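Local coordinates for protein particle-associated glycoside hydrolase (Acinetobacter phage Fri1, PDB 6C72) that degrades the capsular polysaccharide of Acinetobacter baumannii as a phage tailspike depolymerase, probably as a glycoside hydrolase acting during virus entry, at residues Q188-E194 / F220-G226; C254-F259 / Y276-T281. One frame throughout, in Å; residues are numbered along the deposited sequence.

Contact 1 (Q188-E194 / F220-G226); sequences QVYLVPE and FGIKIIG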
ATOM      1  N   GLN A 188     -15.514 -25.731 -19.145  1.00 32.66           N
ATOM      2  CA  GLN A 188     -14.365 -25.238 -18.396  1.00 31.85           C
ATOM      3  C   GLN A 188     -13.563 -26.417 -17.871  1.00 30.94           C
ATOM      4  O   GLN A 188     -14.050 -27.550 -17.832  1.00 30.83           O
ATOM      5  CB  GLN A 188     -14.781 -24.313 -17.240  1.00 31.25           C
ATOM      6  CG  GLN A 188     -15.445 -25.000 -16.061  1.00 30.29           C
ATOM      7  CD  GLN A 188     -16.875 -25.417 -16.371  1.00 30.93           C
ATOM      8  OE1 GLN A 188     -17.649 -24.638 -16.931  1.00 31.74           O
ATOM      9  NE2 GLN A 188     -17.241 -26.639 -15.979  1.00 30.59           N
ATOM     10  N   VAL A 189     -12.315 -26.145 -17.476  1.00 28.25           N
ATOM     11  CA  VAL A 189     -11.510 -27.194 -16.861  1.00 28.55           C
ATOM     12  C   VAL A 189     -11.828 -27.305 -15.377  1.00 28.21           C
ATOM     13  O   VAL A 189     -12.144 -28.393 -14.873  1.00 28.84           O
ATOM     14  CB  VAL A 189     -10.005 -26.937 -17.074  1.00 28.26           C
ATOM     15  CG1 VAL A 189      -9.184 -28.070 -16.457  1.00 28.66           C
ATOM     16  CG2 VAL A 189      -9.663 -26.772 -18.547  1.00 28.69           C
ATOM     17  N   TYR A 190     -11.790 -26.172 -14.673  1.00 27.89           N
ATOM     18  CA  TYR A 190     -11.877 -26.113 -13.216  1.00 27.74           C
ATOM     19  C   TYR A 190     -12.949 -25.092 -12.827  1.00 27.37           C
ATOM     20  O   TYR A 190     -12.719 -23.881 -12.889  1.00 26.64           O
ATOM     21  CB  TYR A 190     -10.522 -25.738 -12.625  1.00 27.19           C
ATOM     22  CG  TYR A 190     -10.341 -26.069 -11.160  1.00 27.45           C
ATOM     23  CD1 TYR A 190     -11.083 -27.082 -10.549  1.00 28.24           C
ATOM     24  CD2 TYR A 190      -9.424 -25.349 -10.376  1.00 27.74           C
ATOM     25  CE1 TYR A 190     -10.899 -27.393  -9.208  1.00 29.01           C
ATOM     26  CE2 TYR A 190      -9.237 -25.640  -9.026  1.00 29.24           C
ATOM     27  CZ  TYR A 190      -9.973 -26.662  -8.450  1.00 29.89           C
ATOM     28  OH  TYR A 190      -9.783 -26.956  -7.119  1.00 31.57           O
ATOM     29  N   LEU A 191     -14.119 -25.568 -12.423  1.00 30.49           N
ATOM     30  CA  LEU A 191     -15.224 -24.709 -12.016  1.00 30.79           C
ATOM     31  C   LEU A 191     -15.262 -24.580 -10.497  1.00 31.69           C
ATOM     32  O   LEU A 191     -15.275 -25.583  -9.780  1.00 32.28           O
ATOM     33  CB  LEU A 191     -16.553 -25.258 -12.533  1.00 30.86           C
ATOM     34  CG  LEU A 191     -17.834 -24.544 -12.089  1.00 31.34           C
ATOM     35  CD1 LEU A 191     -17.903 -23.122 -12.626  1.00 31.21           C
ATOM     36  CD2 LEU A 191     -19.062 -25.358 -12.482  1.00 31.49           C
ATOM     37  N   VAL A 192     -15.268 -23.349 -10.007  1.00 27.29           N
ATOM     38  CA  VAL A 192     -15.392 -23.141  -8.571  1.00 27.64           C
ATOM     39  C   VAL A 192     -16.796 -22.621  -8.289  1.00 28.01           C
ATOM     40  O   VAL A 192     -17.034 -21.412  -8.398  1.00 28.02           O
ATOM     41  CB  VAL A 192     -14.327 -22.177  -8.044  1.00 28.01           C
ATOM     42  CG1 VAL A 192     -14.343 -22.184  -6.538  1.00 29.58           C
ATOM     43  CG2 VAL A 192     -12.944 -22.544  -8.596  1.00 27.43           C
ATOM     44  N   PRO A 193     -17.741 -23.489  -7.916  1.00 31.65           N
ATOM     45  CA  PRO A 193     -19.134 -23.059  -7.743  1.00 31.88           C
ATOM     46  C   PRO A 193     -19.263 -22.018  -6.648  1.00 32.64           C
ATOM     47  O   PRO A 193     -18.370 -21.835  -5.819  1.00 33.24           O
ATOM     48  CB  PRO A 193     -19.871 -24.346  -7.339  1.00 32.19           C
ATOM     49  CG  PRO A 193     -19.000 -25.438  -7.748  1.00 31.91           C
ATOM     50  CD  PRO A 193     -17.572 -24.922  -7.644  1.00 31.85           C
ATOM     51  N   GLU A 194     -20.417 -21.352  -6.640  1.00 35.01           N
ATOM     52  CA  GLU A 194     -20.737 -20.459  -5.538  1.00 35.64           C
ATOM     53  C   GLU A 194     -20.768 -21.249  -4.234  1.00 36.45           C
ATOM     54  O   GLU A 194     -21.051 -22.450  -4.216  1.00 36.47           O
ATOM     55  CB  GLU A 194     -22.070 -19.746  -5.781  1.00 35.45           C
ATOM     56  CG  GLU A 194     -23.289 -20.673  -5.869  1.00 35.41           C
ATOM     57  CD  GLU A 194     -23.527 -21.207  -7.270  1.00 34.77           C
ATOM     58  OE1 GLU A 194     -22.567 -21.176  -8.078  1.00 34.35           O
ATOM     59  OE2 GLU A 194     -24.668 -21.654  -7.551  1.00 34.71           O
ATOM     60  N   PHE A 220     -13.254 -22.005 -20.731  1.00 27.68           N
ATOM     61  CA  PHE A 220     -12.509 -21.430 -19.626  1.00 26.80           C
ATOM     62  C   PHE A 220     -11.517 -22.434 -19.067  1.00 26.72           C
ATOM     63  O   PHE A 220     -11.790 -23.642 -19.017  1.00 27.40           O
ATOM     64  CB  PHE A 220     -13.433 -20.999 -18.483  1.00 26.61           C
ATOM     65  CG  PHE A 220     -14.508 -20.025 -18.887  1.00 27.36           C
ATOM     66  CD1 PHE A 220     -14.179 -18.733 -19.298  1.00 27.89           C
ATOM     67  CD2 PHE A 220     -15.854 -20.398 -18.834  1.00 27.68           C
ATOM     68  CE1 PHE A 220     -15.176 -17.829 -19.660  1.00 28.72           C
ATOM     69  CE2 PHE A 220     -16.851 -19.503 -19.185  1.00 28.40           C
ATOM     70  CZ  PHE A 220     -16.515 -18.209 -19.597  1.00 28.90           C
ATOM     71  N   GLY A 221     -10.371 -21.921 -18.626  1.00 33.02           N
ATOM     72  CA  GLY A 221      -9.504 -22.694 -17.762  1.00 32.64           C
ATOM     73  C   GLY A 221     -10.073 -22.750 -16.359  1.00 32.47           C
ATOM     74  O   GLY A 221     -10.654 -23.759 -15.954  1.00 32.57           O
ATOM     75  N   ILE A 222      -9.931 -21.657 -15.615  1.00 32.93           N
ATOM     76  CA  ILE A 222     -10.493 -21.524 -14.277  1.00 33.10           C
ATOM     77  C   ILE A 222     -11.663 -20.561 -14.366  1.00 33.16           C
ATOM     78  O   ILE A 222     -11.497 -19.416 -14.805  1.00 33.08           O
ATOM     79  CB  ILE A 222      -9.459 -21.021 -13.255  1.00 33.35           C
ATOM     80  CG1 ILE A 222      -8.176 -21.852 -13.314  1.00 33.63           C
ATOM     81  CG2 ILE A 222     -10.060 -21.039 -11.843  1.00 34.04           C
ATOM     82  CD1 ILE A 222      -7.040 -21.275 -12.502  1.00 34.29           C
ATOM     83  N   LYS A 223     -12.846 -21.040 -13.999  1.00 30.28           N
ATOM     84  CA  LYS A 223     -14.042 -20.221 -13.848  1.00 30.71           C
ATOM     85  C   LYS A 223     -14.387 -20.183 -12.368  1.00 31.26           C
ATOM     86  O   LYS A 223     -14.664 -21.226 -11.768  1.00 31.63           O
ATOM     87  CB  LYS A 223     -15.214 -20.777 -14.668  1.00 31.03           C
ATOM     88  CG  LYS A 223     -16.501 -20.015 -14.468  1.00 31.72           C
ATOM     89  CD  LYS A 223     -17.676 -20.512 -15.324  1.00 32.05           C
ATOM     90  CE  LYS A 223     -18.911 -19.658 -14.992  1.00 32.70           C
ATOM     91  NZ  LYS A 223     -20.196 -20.062 -15.656  1.00 32.96           N
ATOM     92  N   ILE A 224     -14.356 -18.992 -11.778  1.00 25.28           N
ATOM     93  CA  ILE A 224     -14.514 -18.826 -10.338  1.00 25.44           C
ATOM     94  C   ILE A 224     -15.857 -18.173 -10.049  1.00 25.81           C
ATOM     95  O   ILE A 224     -16.114 -17.043 -10.483  1.00 25.67           O
ATOM     96  CB  ILE A 224     -13.365 -18.011  -9.735  1.00 25.01           C
ATOM     97  CG1 ILE A 224     -12.027 -18.724  -9.968  1.00 24.76           C
ATOM     98  CG2 ILE A 224     -13.597 -17.810  -8.255  1.00 25.44           C
ATOM     99  CD1 ILE A 224     -10.812 -17.902  -9.469  1.00 24.41           C
ATOM    100  N   ILE A 225     -16.716 -18.897  -9.337  1.00 28.12           N
ATOM    101  CA  ILE A 225     -17.912 -18.325  -8.728  1.00 28.89           C
ATOM    102  C   ILE A 225     -17.793 -18.265  -7.214  1.00 29.73           C
ATOM    103  O   ILE A 225     -18.433 -17.404  -6.593  1.00 29.94           O
ATOM    104  CB  ILE A 225     -19.182 -19.114  -9.122  1.00 28.70           C
ATOM    105  CG1 ILE A 225     -19.152 -19.506 -10.596  1.00 27.94           C
ATOM    106  CG2 ILE A 225     -20.469 -18.331  -8.812  1.00 28.99           C
ATOM    107  CD1 ILE A 225     -20.336 -20.379 -10.979  1.00 28.27           C
ATOM    108  N   GLY A 226     -16.977 -19.129  -6.606  1.00 30.14           N
ATOM    109  CA  GLY A 226     -16.836 -19.198  -5.169  1.00 31.12           C
ATOM    110  C   GLY A 226     -15.906 -18.134  -4.618  1.00 31.54           C
ATOM    111  O   GLY A 226     -15.620 -17.117  -5.253  1.00 30.94           O
TER
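F220 and Q188 begin a parallel pairing between neighbouring coils of a right-handed parallel beta-helix, the fold of many phage tailspikes. Their CB atoms lie 3.8 Å apart, and Q188 CB sits at the edge of the F220 ring, near its plane. Q188 CG lies between its backbone N and carbonyl carbon (chi1 72°), and the chain bends again at chi2. Its amide then meets E160 and N164 of the second subunit. F220 O accepts from V189 N. The second segment turns a corner at G221, the first at V189 and Y190. G221 O takes the N-H of Y190 at 3.0 Å, with a weak second bond from V189 N. I222 follows on the same face as Y190, V192 and I224, packed toward the inside of the coil. The Y190 ring leads away from this contact, and its OH bonds to G200 O. K223 N donates to Y190 O, and K223 O accepts from V192 N at 2.8 Å. The K223 side chain is fully extended and runs alongside L191, with CD 3.8 Å from L191 CD1. Its NZ reaches N164 of the second subunit, which partly covers this face, shared with Q188 and L191. I224 lies beside V192 on the inner face, CG1 to CG2 at 4.2 Å. I225 swings back toward the first segment. Its CG2 and CD1 pack against the E194 carboxylate, CG2 being 3.6 Å from OE1. The other oxygen, E194 OE2, forms a salt bridge with K249 and accepts backbone N-H groups of V170 and Q171 of the second subunit. The pairing ends at V192 O, which holds two donors: I225 N at 2.7 Å, in the carbonyl plane, and G226 N at 2.9 Å, 45° above it.

Contact 2 (C254-F259 / Y276-T281); sequences CSNHYF and YCHDVT. With ZN (zinc ion), chain H.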
ATOM      1  N   CYS A 254     -17.751 -13.641  -3.714  1.00 30.26           N
ATOM      2  CA  CYS A 254     -16.760 -14.000  -4.730  1.00 29.68           C
ATOM      3  C   CYS A 254     -15.586 -13.030  -4.537  1.00 29.33           C
ATOM      4  O   CYS A 254     -15.477 -12.011  -5.226  1.00 28.23           O
ATOM      5  CB  CYS A 254     -17.348 -13.923  -6.127  1.00 28.72           C
ATOM      6  SG  CYS A 254     -16.235 -14.529  -7.424  1.00 27.98           S
ATOM      7  N   SER A 255     -14.721 -13.324  -3.571  1.00 28.13           N
ATOM      8  CA  SER A 255     -13.749 -12.329  -3.149  1.00 28.12           C
ATOM      9  C   SER A 255     -12.516 -12.999  -2.565  1.00 29.50           C
ATOM     10  O   SER A 255     -12.482 -14.211  -2.342  1.00 30.56           O
ATOM     11  CB  SER A 255     -14.359 -11.372  -2.118  1.00 28.61           C
ATOM     12  OG  SER A 255     -14.604 -12.049  -0.895  1.00 30.24           O
ATOM     13  N   ASN A 256     -11.520 -12.166  -2.265  1.00 27.54           N
ATOM     14  CA  ASN A 256     -10.288 -12.607  -1.619  1.00 27.67           C
ATOM     15  C   ASN A 256      -9.536 -13.613  -2.492  1.00 26.88           C
ATOM     16  O   ASN A 256      -9.058 -14.644  -2.019  1.00 27.05           O
ATOM     17  CB  ASN A 256     -10.590 -13.180  -0.228  1.00 28.60           C
ATOM     18  CG  ASN A 256      -9.343 -13.416   0.592  1.00 29.03           C
ATOM     19  OD1 ASN A 256      -8.360 -12.690   0.455  1.00 28.93           O
ATOM     20  ND2 ASN A 256      -9.370 -14.437   1.442  1.00 29.88           N
ATOM     21  N   HIS A 257      -9.454 -13.336  -3.789  1.00 27.51           N
ATOM     22  CA  HIS A 257      -8.776 -14.240  -4.701  1.00 26.92           C
ATOM     23  C   HIS A 257      -7.340 -13.790  -4.908  1.00 26.85           C
ATOM     24  O   HIS A 257      -7.074 -12.607  -5.131  1.00 25.89           O
ATOM     25  CB  HIS A 257      -9.510 -14.320  -6.036  1.00 24.99           C
ATOM     26  CG  HIS A 257     -10.938 -14.738  -5.901  1.00 25.29           C
ATOM     27  ND1 HIS A 257     -11.318 -15.843  -5.170  1.00 26.58           N
ATOM     28  CD2 HIS A 257     -12.076 -14.224  -6.427  1.00 25.33           C
ATOM     29  CE1 HIS A 257     -12.630 -15.989  -5.244  1.00 26.50           C
ATOM     30  NE2 HIS A 257     -13.112 -15.020  -6.002  1.00 25.75           N
ATOM     31  N   TYR A 258      -6.424 -14.744  -4.889  1.00 26.92           N
ATOM     32  CA  TYR A 258      -5.008 -14.443  -4.918  1.00 27.37           C
ATOM     33  C   TYR A 258      -4.317 -15.292  -5.974  1.00 26.77           C
ATOM     34  O   TYR A 258      -4.505 -16.510  -6.016  1.00 27.28           O
ATOM     35  CB  TYR A 258      -4.393 -14.682  -3.543  1.00 29.90           C
ATOM     36  CG  TYR A 258      -2.959 -14.271  -3.481  1.00 30.26           C
ATOM     37  CD1 TYR A 258      -2.606 -12.944  -3.345  1.00 29.63           C
ATOM     38  CD2 TYR A 258      -1.949 -15.218  -3.585  1.00 31.00           C
ATOM     39  CE1 TYR A 258      -1.278 -12.564  -3.297  1.00 29.86           C
ATOM     40  CE2 TYR A 258      -0.632 -14.853  -3.536  1.00 31.33           C
ATOM     41  CZ  TYR A 258      -0.301 -13.523  -3.402  1.00 30.75           C
ATOM     42  OH  TYR A 258       1.021 -13.159  -3.363  1.00 30.89           O
ATOM     43  N   PHE A 259      -3.516 -14.645  -6.813  1.00 28.21           N
ATOM     44  CA  PHE A 259      -2.769 -15.301  -7.878  1.00 27.96           C
ATOM     45  C   PHE A 259      -1.326 -14.822  -7.839  1.00 28.59           C
ATOM     46  O   PHE A 259      -1.071 -13.614  -7.792  1.00 28.07           O
ATOM     47  CB  PHE A 259      -3.382 -15.009  -9.254  1.00 26.08           C
ATOM     48  CG  PHE A 259      -4.846 -15.340  -9.341  1.00 25.01           C
ATOM     49  CD1 PHE A 259      -5.809 -14.418  -8.924  1.00 24.53           C
ATOM     50  CD2 PHE A 259      -5.259 -16.571  -9.826  1.00 24.75           C
ATOM     51  CE1 PHE A 259      -7.163 -14.715  -8.994  1.00 24.07           C
ATOM     52  CE2 PHE A 259      -6.618 -16.884  -9.905  1.00 24.16           C
ATOM     53  CZ  PHE A 259      -7.582 -15.945  -9.481  1.00 23.92           C
ATOM     54  N   TYR A 276     -17.403 -10.300 -12.014  1.00 28.69           N
ATOM     55  CA  TYR A 276     -18.228 -10.034 -10.833  1.00 28.81           C
ATOM     56  C   TYR A 276     -17.457 -10.586  -9.632  1.00 28.70           C
ATOM     57  O   TYR A 276     -17.504 -11.792  -9.373  1.00 29.10           O
ATOM     58  CB  TYR A 276     -19.597 -10.679 -10.981  1.00 29.41           C
ATOM     59  CG  TYR A 276     -20.654 -10.375  -9.921  1.00 29.62           C
ATOM     60  CD1 TYR A 276     -20.395  -9.552  -8.829  1.00 29.45           C
ATOM     61  CD2 TYR A 276     -21.921 -10.946 -10.025  1.00 30.04           C
ATOM     62  CE1 TYR A 276     -21.370  -9.308  -7.880  1.00 29.79           C
ATOM     63  CE2 TYR A 276     -22.901 -10.718  -9.085  1.00 30.26           C
ATOM     64  CZ  TYR A 276     -22.633  -9.903  -8.015  1.00 30.30           C
ATOM     65  OH  TYR A 276     -23.638  -9.678  -7.089  1.00 31.00           O
ATOM     66  N   CYS A 277     -16.738  -9.707  -8.929  1.00 28.38           N
ATOM     67  CA  CYS A 277     -15.856 -10.112  -7.838  1.00 28.54           C
ATOM     68  C   CYS A 277     -15.261  -8.859  -7.217  1.00 28.33           C
ATOM     69  O   CYS A 277     -15.310  -7.772  -7.797  1.00 27.89           O
ATOM     70  CB  CYS A 277     -14.741 -11.047  -8.318  1.00 28.24           C
ATOM     71  SG  CYS A 277     -13.749 -10.385  -9.707  1.00 27.30           S
ATOM     72  N   HIS A 278     -14.686  -9.021  -6.029  1.00 27.19           N
ATOM     73  CA  HIS A 278     -13.931  -7.924  -5.441  1.00 27.59           C
ATOM     74  C   HIS A 278     -12.769  -8.482  -4.630  1.00 27.46           C
ATOM     75  O   HIS A 278     -12.722  -9.671  -4.304  1.00 27.23           O
ATOM     76  CB  HIS A 278     -14.822  -6.970  -4.603  1.00 28.70           C
ATOM     77  CG  HIS A 278     -15.397  -7.572  -3.355  1.00 29.32           C
ATOM     78  ND1 HIS A 278     -14.797  -7.443  -2.121  1.00 29.93           N
ATOM     79  CD2 HIS A 278     -16.544  -8.259  -3.140  1.00 29.59           C
ATOM     80  CE1 HIS A 278     -15.531  -8.048  -1.206  1.00 30.54           C
ATOM     81  NE2 HIS A 278     -16.599  -8.548  -1.797  1.00 30.33           N
ATOM     82  N   ASP A 279     -11.799  -7.602  -4.369  1.00 27.69           N
ATOM     83  CA  ASP A 279     -10.594  -7.890  -3.588  1.00 27.76           C
ATOM     84  C   ASP A 279      -9.807  -9.054  -4.200  1.00 26.86           C
ATOM     85  O   ASP A 279      -9.687 -10.140  -3.640  1.00 26.84           O
ATOM     86  CB  ASP A 279     -10.948  -8.133  -2.120  1.00 28.66           C
ATOM     87  CG  ASP A 279     -11.234  -6.831  -1.374  1.00 29.78           C
ATOM     88  OD1 ASP A 279     -12.395  -6.345  -1.364  1.00 30.28           O
ATOM     89  OD2 ASP A 279     -10.271  -6.276  -0.808  1.00 30.29           O
ATOM     90  N   VAL A 280      -9.244  -8.771  -5.371  1.00 27.71           N
ATOM     91  CA  VAL A 280      -8.443  -9.722  -6.124  1.00 27.50           C
ATOM     92  C   VAL A 280      -7.034  -9.172  -6.283  1.00 27.53           C
ATOM     93  O   VAL A 280      -6.849  -7.986  -6.580  1.00 26.97           O
ATOM     94  CB  VAL A 280      -9.076  -9.996  -7.502  1.00 26.30           C
ATOM     95  CG1 VAL A 280      -8.270 -11.062  -8.272  1.00 26.12           C
ATOM     96  CG2 VAL A 280     -10.534 -10.377  -7.335  1.00 26.41           C
ATOM     97  N   THR A 281      -6.035 -10.028  -6.091  1.00 25.81           N
ATOM     98  CA  THR A 281      -4.651  -9.603  -6.221  1.00 26.09           C
ATOM     99  C   THR A 281      -3.900 -10.528  -7.170  1.00 26.01           C
ATOM    100  O   THR A 281      -3.941 -11.752  -7.022  1.00 26.72           O
ATOM    101  CB  THR A 281      -3.952  -9.557  -4.858  1.00 27.74           C
ATOM    102  OG1 THR A 281      -4.587  -8.570  -4.040  1.00 27.78           O
ATOM    103  CG2 THR A 281      -2.486  -9.193  -5.019  1.00 28.05           C
TER
HETATM  104 ZN    ZN H 805     -18.055  -9.652  -0.880  1.00 38.99          ZN
HETATM  105  O   HOH W   1     -16.941 -10.728   0.796  1.00 32.95           O
HETATM  106  O   HOH W   2     -19.236 -10.246  -2.502  1.00 27.49           O
HETATM  107  O   HOH W   3     -19.087  -7.895   0.106  1.00 24.13           O
HETATM  108  O   HOH W   4     -19.943 -10.465   0.157  1.00 38.94           O
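T281 N of the next coil donates to H257 O at 2.9 Å, nearly along the C=O axis, and V280 CA-H also approaches that oxygen. F259 N continues this parallel beta-helix ladder by bonding to T281 O. On one face F259 CE1 meets V280 CG1; on the other, the Y258 ring meets T281 CB obliquely. Upstream, N256 and D279 lie in register, both with left-handed backbones (phi 62° and 58°), and D279 O accepts from H257 N. S255 CB sits over the H278 imidazole in a CH-pi contact, 3.7 Å from the ring centroid; Y313 also stacks with this ring. H278 CG lies between the backbone N and carbonyl carbon (chi1 67°), which sets the ring across S255. H278 ND1 donates almost straight to the anti lone pair of D279 OD1 at 2.7 Å. That oxygen holds a second donor, N314 ND2. H278 NE2 binds zinc at 2.0 Å, and four waters also bind the metal; water 1 donates to S255 OG, which is bonded to D227 as well. With ND1 tied to the carboxylate, the ring is fixed with NE2 facing the metal, and D279 would probably strengthen it as a zinc donor.

From the N terminus, contact 1 closes a loop of 25 residues, from 195 to 219. The chain then runs on through strands 230-232 and 244-247 before contact 2 closes a shorter loop of 16 residues, 260-275. The two are in series and neither nests nor crosses. They lie on different faces of the beta-helix: contact 1 pairs strands 188-192 and 220-224, while contact 2 runs C254 and strand 255-260 alongside strands 277-278 and 280-283. They meet across the interior, where H257 and F259 pack on I224, and just past the end of strand 220-224, where G226 O lies 3.2 Å from H257 CE1. Both contacts touch the second subunit, so each pair of coils also borders that neighbour.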